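Local structure of botulinum neurotoxin G heavy chain (Clostridium botulinum, 3MPP) at residues I331-L335 / I379-V383; T373-I379 / I399-L404. The protein targets the toxin to nerve cells and translocates the light-chain protease into the host cytosol, this piece being its receptor-binding domain. The protein carries 4 engineered substitutions. All blocks are in the same frame, centred on the assembly; numbering follows the deposited sequence. Where two conformers were deposited one is given.

Interaction 1: residues I331-L335 / I379-V383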
loop_
_atom_site.group_PDB
_atom_site.type_symbol
_atom_site.label_atom_id
_atom_site.label_comp_id
_atom_site.label_asym_id
_atom_site.label_seq_id
_atom_site.Cartn_x
_atom_site.Cartn_y
_atom_site.Cartn_z
ATOM N N ILE A 331 -20.170 -9.935 26.041
ATOM C CA ILE A 331 -19.236 -10.381 25.020
ATOM C C ILE A 331 -18.706 -9.189 24.222
ATOM O O ILE A 331 -17.495 -9.059 23.992
ATOM C CB ILE A 331 -19.926 -11.382 24.040
ATOM C CG1 ILE A 331 -20.246 -12.699 24.747
ATOM C CG2 ILE A 331 -19.066 -11.651 22.837
ATOM C CD1 ILE A 331 -21.215 -13.562 23.987
ATOM N N GLN A 332 -19.618 -8.324 23.793
ATOM C CA GLN A 332 -19.239 -7.152 23.002
ATOM C C GLN A 332 -19.787 -5.886 23.651
ATOM O O GLN A 332 -20.868 -5.890 24.256
ATOM C CB GLN A 332 -19.770 -7.275 21.564
ATOM C CG GLN A 332 -21.292 -7.480 21.501
ATOM C CD GLN A 332 -21.825 -7.447 20.079
ATOM O OE1 GLN A 332 -21.074 -7.602 19.115
ATOM N NE2 GLN A 332 -23.127 -7.246 19.942
ATOM N N THR A 333 -19.040 -4.797 23.545
ATOM C CA THR A 333 -19.516 -3.526 24.077
ATOM C C THR A 333 -19.182 -2.409 23.108
ATOM O O THR A 333 -18.141 -2.439 22.439
ATOM C CB THR A 333 -18.908 -3.214 25.465
ATOM O OG1 THR A 333 -19.114 -4.327 26.340
ATOM C CG2 THR A 333 -19.538 -1.971 26.070
ATOM N N GLN A 334 -20.081 -1.438 23.023
ATOM C CA GLN A 334 -19.873 -0.275 22.171
ATOM C C GLN A 334 -18.724 0.538 22.731
ATOM O O GLN A 334 -18.614 0.701 23.949
ATOM C CB GLN A 334 -21.159 0.559 22.112
ATOM C CG GLN A 334 -22.224 -0.082 21.231
ATOM C CD GLN A 334 -23.618 -0.011 21.834
ATOM O OE1 GLN A 334 -23.805 -0.253 23.018
ATOM N NE2 GLN A 334 -24.598 0.311 21.008
ATOM N N LEU A 335 -17.841 1.018 21.855
ATOM C CA LEU A 335 -16.760 1.904 22.299
ATOM C C LEU A 335 -17.347 3.263 22.642
ATOM O O LEU A 335 -18.300 3.710 21.999
ATOM C CB LEU A 335 -15.676 2.050 21.209
ATOM C CG LEU A 335 -14.874 0.763 20.986
ATOM C CD1 LEU A 335 -13.896 0.883 19.810
ATOM C CD2 LEU A 335 -14.129 0.407 22.286
ATOM N N ILE A 379 -16.690 -4.291 14.600
ATOM C CA ILE A 379 -18.003 -3.719 14.339
ATOM C C ILE A 379 -19.018 -4.783 14.723
ATOM O O ILE A 379 -18.917 -5.945 14.283
ATOM C CB ILE A 379 -18.159 -3.319 12.863
ATOM C CG1 ILE A 379 -17.100 -2.285 12.478
ATOM C CG2 ILE A 379 -19.559 -2.733 12.589
ATOM C CD1 ILE A 379 -17.112 -1.904 10.990
ATOM N N GLY A 380 -19.966 -4.415 15.580
ATOM C CA GLY A 380 -20.910 -5.394 16.082
ATOM C C GLY A 380 -22.352 -4.943 15.989
ATOM O O GLY A 380 -22.638 -3.754 15.930
ATOM N N LYS A 381 -23.266 -5.906 15.986
ATOM C CA LYS A 381 -24.698 -5.620 15.933
ATOM C C LYS A 381 -25.229 -5.444 17.343
ATOM O O LYS A 381 -25.052 -6.324 18.165
ATOM C CB LYS A 381 -25.441 -6.787 15.279
ATOM C CG LYS A 381 -25.491 -6.747 13.775
ATOM C CD LYS A 381 -26.064 -8.045 13.218
ATOM C CE LYS A 381 -26.901 -7.773 11.986
ATOM N NZ LYS A 381 -26.453 -6.525 11.300
ATOM N N PHE A 382 -25.878 -4.314 17.618
ATOM C CA PHE A 382 -26.425 -4.032 18.941
ATOM C C PHE A 382 -27.896 -3.605 18.808
ATOM O O PHE A 382 -28.352 -3.283 17.710
ATOM C CB PHE A 382 -25.644 -2.904 19.644
ATOM C CG PHE A 382 -24.214 -3.265 20.015
ATOM C CD1 PHE A 382 -23.194 -3.236 19.061
ATOM C CD2 PHE A 382 -23.896 -3.610 21.317
ATOM C CE1 PHE A 382 -21.879 -3.562 19.411
ATOM C CE2 PHE A 382 -22.589 -3.941 21.686
ATOM C CZ PHE A 382 -21.572 -3.916 20.720
ATOM N N VAL A 383 -28.626 -3.578 19.923
ATOM C CA VAL A 383 -30.044 -3.203 19.892
ATOM C C VAL A 383 -30.238 -1.698 19.805
ATOM O O VAL A 383 -29.327 -0.931 20.123
ATOM C CB VAL A 383 -30.829 -3.759 21.105
ATOM C CG1 VAL A 383 -31.119 -5.246 20.910
ATOM C CG2 VAL A 383 -30.066 -3.524 22.387
#
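Strand 332-334 and strand 379-382 cross at right angles, their axes 8.0 Å apart at closest approach, and the nearest CA pair, Gln332 CA and Gly380 CA, is 7.3 Å apart. That spacing, with the strands perpendicular, rules out direct backbone pairing; each strand hydrogen-bonds instead to strand 394-400, which lies between them in the sheet, and side chains must bridge the gap. Phe382 does most of this. Its ring is clamped between two glutamines: Gln332 CD sits over one face, 3.6 Å from Phe382 CZ, while over the opposite face Gln334 CG lies 3.7 Å from the ring centroid and almost exactly on the ring normal, a CH-pi contact. The tip of the ring also meets the backbone, with Phe382 CZ 3.7 Å from Thr333 C. The first glutamine has a second task, because Gln332 NE2 donates a hydrogen bond to Lys381 O at 2.8 Å, and its other amide atom, OE1, approaches Gly380 CA to 3.8 Å. A CB on Gly380 would collide with that oxygen, so the bare backbone lets the amide lie close. The example illustrates how next-but-one strands in a strongly twisted, curled sheet are tied together by side chains, here at the surface of the beta-trefoil C-terminal receptor-binding subdomain, where the Gln332 side chain is about 6 Å, nearest atoms, from that of Trp402, the inferred ganglioside-binding residue.

Interaction 2: residues T373-I379 / I399-L404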
loop_
_atom_site.group_PDB
_atom_site.type_symbol
_atom_site.label_atom_id
_atom_site.label_comp_id
_atom_site.label_asym_id
_atom_site.label_seq_id
_atom_site.Cartn_x
_atom_site.Cartn_y
_atom_site.Cartn_z
ATOM N N THR A 373 -8.352 -9.309 29.515
ATOM C CA THR A 373 -8.412 -8.972 28.099
ATOM C C THR A 373 -9.835 -8.535 27.769
ATOM O O THR A 373 -10.791 -9.236 28.093
ATOM C CB THR A 373 -8.023 -10.183 27.211
ATOM O OG1 THR A 373 -6.731 -10.672 27.594
ATOM C CG2 THR A 373 -7.993 -9.785 25.741
ATOM N N PHE A 374 -9.984 -7.377 27.135
ATOM C CA PHE A 374 -11.318 -6.869 26.817
ATOM C C PHE A 374 -11.773 -7.222 25.398
ATOM O O PHE A 374 -12.949 -7.101 25.071
ATOM C CB PHE A 374 -11.414 -5.360 27.092
ATOM C CG PHE A 374 -11.155 -5.001 28.527
ATOM C CD1 PHE A 374 -12.063 -5.347 29.515
ATOM C CD2 PHE A 374 -9.993 -4.347 28.893
ATOM C CE1 PHE A 374 -11.820 -5.042 30.838
ATOM C CE2 PHE A 374 -9.747 -4.034 30.221
ATOM C CZ PHE A 374 -10.664 -4.383 31.193
ATOM N N GLY A 375 -10.834 -7.666 24.567
ATOM C CA GLY A 375 -11.141 -8.053 23.201
ATOM C C GLY A 375 -10.448 -7.193 22.156
ATOM O O GLY A 375 -9.550 -6.421 22.486
ATOM N N LEU A 376 -10.861 -7.350 20.900
ATOM C CA LEU A 376 -10.340 -6.551 19.794
ATOM C C LEU A 376 -11.416 -5.571 19.322
ATOM O O LEU A 376 -12.621 -5.848 19.462
ATOM C CB LEU A 376 -9.919 -7.474 18.631
ATOM C CG LEU A 376 -8.810 -8.493 18.928
ATOM C CD1 LEU A 376 -8.437 -9.316 17.638
ATOM C CD2 LEU A 376 -7.607 -7.763 19.484
ATOM N N PHE A 377 -10.995 -4.422 18.792
ATOM C CA PHE A 377 -11.923 -3.494 18.143
ATOM C C PHE A 377 -12.503 -4.136 16.890
ATOM O O PHE A 377 -11.801 -4.823 16.132
ATOM C CB PHE A 377 -11.217 -2.199 17.707
ATOM C CG PHE A 377 -10.923 -1.238 18.826
ATOM C CD1 PHE A 377 -10.816 -1.670 20.150
ATOM C CD2 PHE A 377 -10.694 0.105 18.540
ATOM C CE1 PHE A 377 -10.545 -0.766 21.172
ATOM C CE2 PHE A 377 -10.413 1.009 19.560
ATOM C CZ PHE A 377 -10.341 0.579 20.872
ATOM N N GLY A 378 -13.777 -3.866 16.643
ATOM C CA GLY A 378 -14.469 -4.403 15.488
ATOM C C GLY A 378 -15.755 -3.639 15.267
ATOM O O GLY A 378 -15.897 -2.476 15.695
ATOM N N ILE A 379 -16.690 -4.291 14.600
ATOM C CA ILE A 379 -18.003 -3.719 14.339
ATOM C C ILE A 379 -19.018 -4.783 14.723
ATOM O O ILE A 379 -18.917 -5.945 14.283
ATOM C CB ILE A 379 -18.159 -3.319 12.863
ATOM C CG1 ILE A 379 -17.100 -2.285 12.478
ATOM C CG2 ILE A 379 -19.559 -2.733 12.589
ATOM C CD1 ILE A 379 -17.112 -1.904 10.990
ATOM N N ILE A 399 -15.767 -3.105 20.928
ATOM C CA ILE A 399 -14.714 -4.049 21.287
ATOM C C ILE A 399 -15.402 -5.367 21.628
ATOM O O ILE A 399 -16.457 -5.356 22.276
ATOM C CB ILE A 399 -13.842 -3.520 22.460
ATOM C CG1 ILE A 399 -12.693 -4.493 22.771
ATOM C CG2 ILE A 399 -14.687 -3.249 23.700
ATOM C CD1 ILE A 399 -11.575 -3.889 23.643
ATOM N N SER A 400 -14.846 -6.494 21.165
ATOM C CA SER A 400 -15.486 -7.791 21.395
ATOM C C SER A 400 -14.500 -8.933 21.660
ATOM O O SER A 400 -13.456 -9.026 21.019
ATOM C CB SER A 400 -16.381 -8.144 20.204
ATOM O OG SER A 400 -17.020 -9.382 20.411
ATOM N N GLN A 401 -14.835 -9.783 22.629
ATOM C CA GLN A 401 -14.104 -11.019 22.874
ATOM C C GLN A 401 -14.321 -12.054 21.761
ATOM O O GLN A 401 -13.601 -13.043 21.691
ATOM C CB GLN A 401 -14.564 -11.646 24.198
ATOM C CG GLN A 401 -14.612 -10.694 25.369
ATOM C CD GLN A 401 -13.284 -10.572 26.089
ATOM O OE1 GLN A 401 -13.239 -10.505 27.318
ATOM N NE2 GLN A 401 -12.195 -10.538 25.330
ATOM N N TRP A 402 -15.333 -11.843 20.920
ATOM C CA TRP A 402 -15.629 -12.767 19.819
ATOM C C TRP A 402 -14.425 -12.924 18.892
ATOM O O TRP A 402 -14.158 -14.012 18.369
ATOM C CB TRP A 402 -16.845 -12.258 19.037
ATOM C CG TRP A 402 -16.988 -12.772 17.622
ATOM C CD1 TRP A 402 -16.800 -12.058 16.476
ATOM C CD2 TRP A 402 -17.364 -14.099 17.209
ATOM N NE1 TRP A 402 -17.029 -12.851 15.379
ATOM C CE2 TRP A 402 -17.377 -14.108 15.802
ATOM C CE3 TRP A 402 -17.696 -15.273 17.893
ATOM C CZ2 TRP A 402 -17.706 -15.249 15.063
ATOM C CZ3 TRP A 402 -18.016 -16.410 17.152
ATOM C CH2 TRP A 402 -18.027 -16.383 15.760
ATOM N N TYR A 403 -13.692 -11.833 18.713
ATOM C CA TYR A 403 -12.552 -11.810 17.795
ATOM C C TYR A 403 -11.324 -12.563 18.313
ATOM O O TYR A 403 -10.400 -12.843 17.551
ATOM C CB TYR A 403 -12.178 -10.374 17.457
ATOM C CG TYR A 403 -13.267 -9.603 16.725
ATOM C CD1 TYR A 403 -13.718 -10.003 15.461
ATOM C CD2 TYR A 403 -13.824 -8.460 17.293
ATOM C CE1 TYR A 403 -14.700 -9.275 14.794
ATOM C CE2 TYR A 403 -14.802 -7.741 16.645
ATOM C CZ TYR A 403 -15.228 -8.137 15.397
ATOM O OH TYR A 403 -16.193 -7.388 14.777
ATOM N N LEU A 404 -11.319 -12.897 19.600
ATOM C CA LEU A 404 -10.215 -13.655 20.186
ATOM C C LEU A 404 -10.513 -15.148 20.259
ATOM O O LEU A 404 -9.641 -15.939 20.620
ATOM C CB LEU A 404 -9.875 -13.130 21.589
ATOM C CG LEU A 404 -9.309 -11.703 21.600
ATOM C CD1 LEU A 404 -8.794 -11.376 22.958
ATOM C CD2 LEU A 404 -8.191 -11.589 20.583
HETATM O O HOH W 1 -17.366 -7.605 12.531
#
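Two glycines make a close fit possible: a CB on Gly375 would strike Ser400 O and, at its positive phi, Phe374 O, and one on Gly378 would run into the ring of Tyr403. The setting is an antiparallel beta hairpin of the beta-trefoil subdomain, whose second strand ends in the inferred ganglioside-binding motif, Ser400 to Tyr403. Leu376 and Ser400 form the hydrogen-bonded pair, with Leu376 N to Ser400 O at 3.1 Å and Ser400 N to Leu376 O at 2.9 Å; Phe377 and Ile399 follow as a non-hydrogen-bonded pair. On the face bearing Phe377, Ile399 CD1 reaches the ring edge at Phe377 CE1, 4.1 Å away, and Phe374 CB at 3.8 Å. On the face bearing Leu376, the chain beyond Ser400 folds back as a 3-10 turn, so that Leu404 CD2 packs 3.6 Å from Leu376 CG. An ST turn, Trp402 N to Ser400 OG at 3.0 Å, starts this change of direction, while the exposed Trp402 side chain does not touch 373-379. Tyr403 swings back along the strand: its OH accepts from Ile379 N at 3.1 Å, and one water joins it to the same residue, 2.5 Å from Tyr403 OH and 2.9 Å from Ile379 O.

Overall arrangement
Both interactions use strand 373-382 and share Ile379, and strand 394-400 unites them. Interaction 2 pairs it directly with strand 373-382; on its other edge it pairs with strand 332-339, through Thr333 O to Ile399 N at 2.9 Å, a pairing that Ile331 O to Gln401 N continues at 3.1 Å, both probable hydrogen bonds. Interaction 1 then spans the two strands flanking strand 394-400. Place governs chemistry: the buried hairpin combines backbone pairing, apolar packing and a tyrosine hydroxyl tied to the backbone, whereas the surface contact relies on glutamine side chains, one amide hydrogen bond and one aromatic ring. Leu335, no party to interaction 1, packs CD1 3.5 Å from Phe377 CE2 of interaction 2.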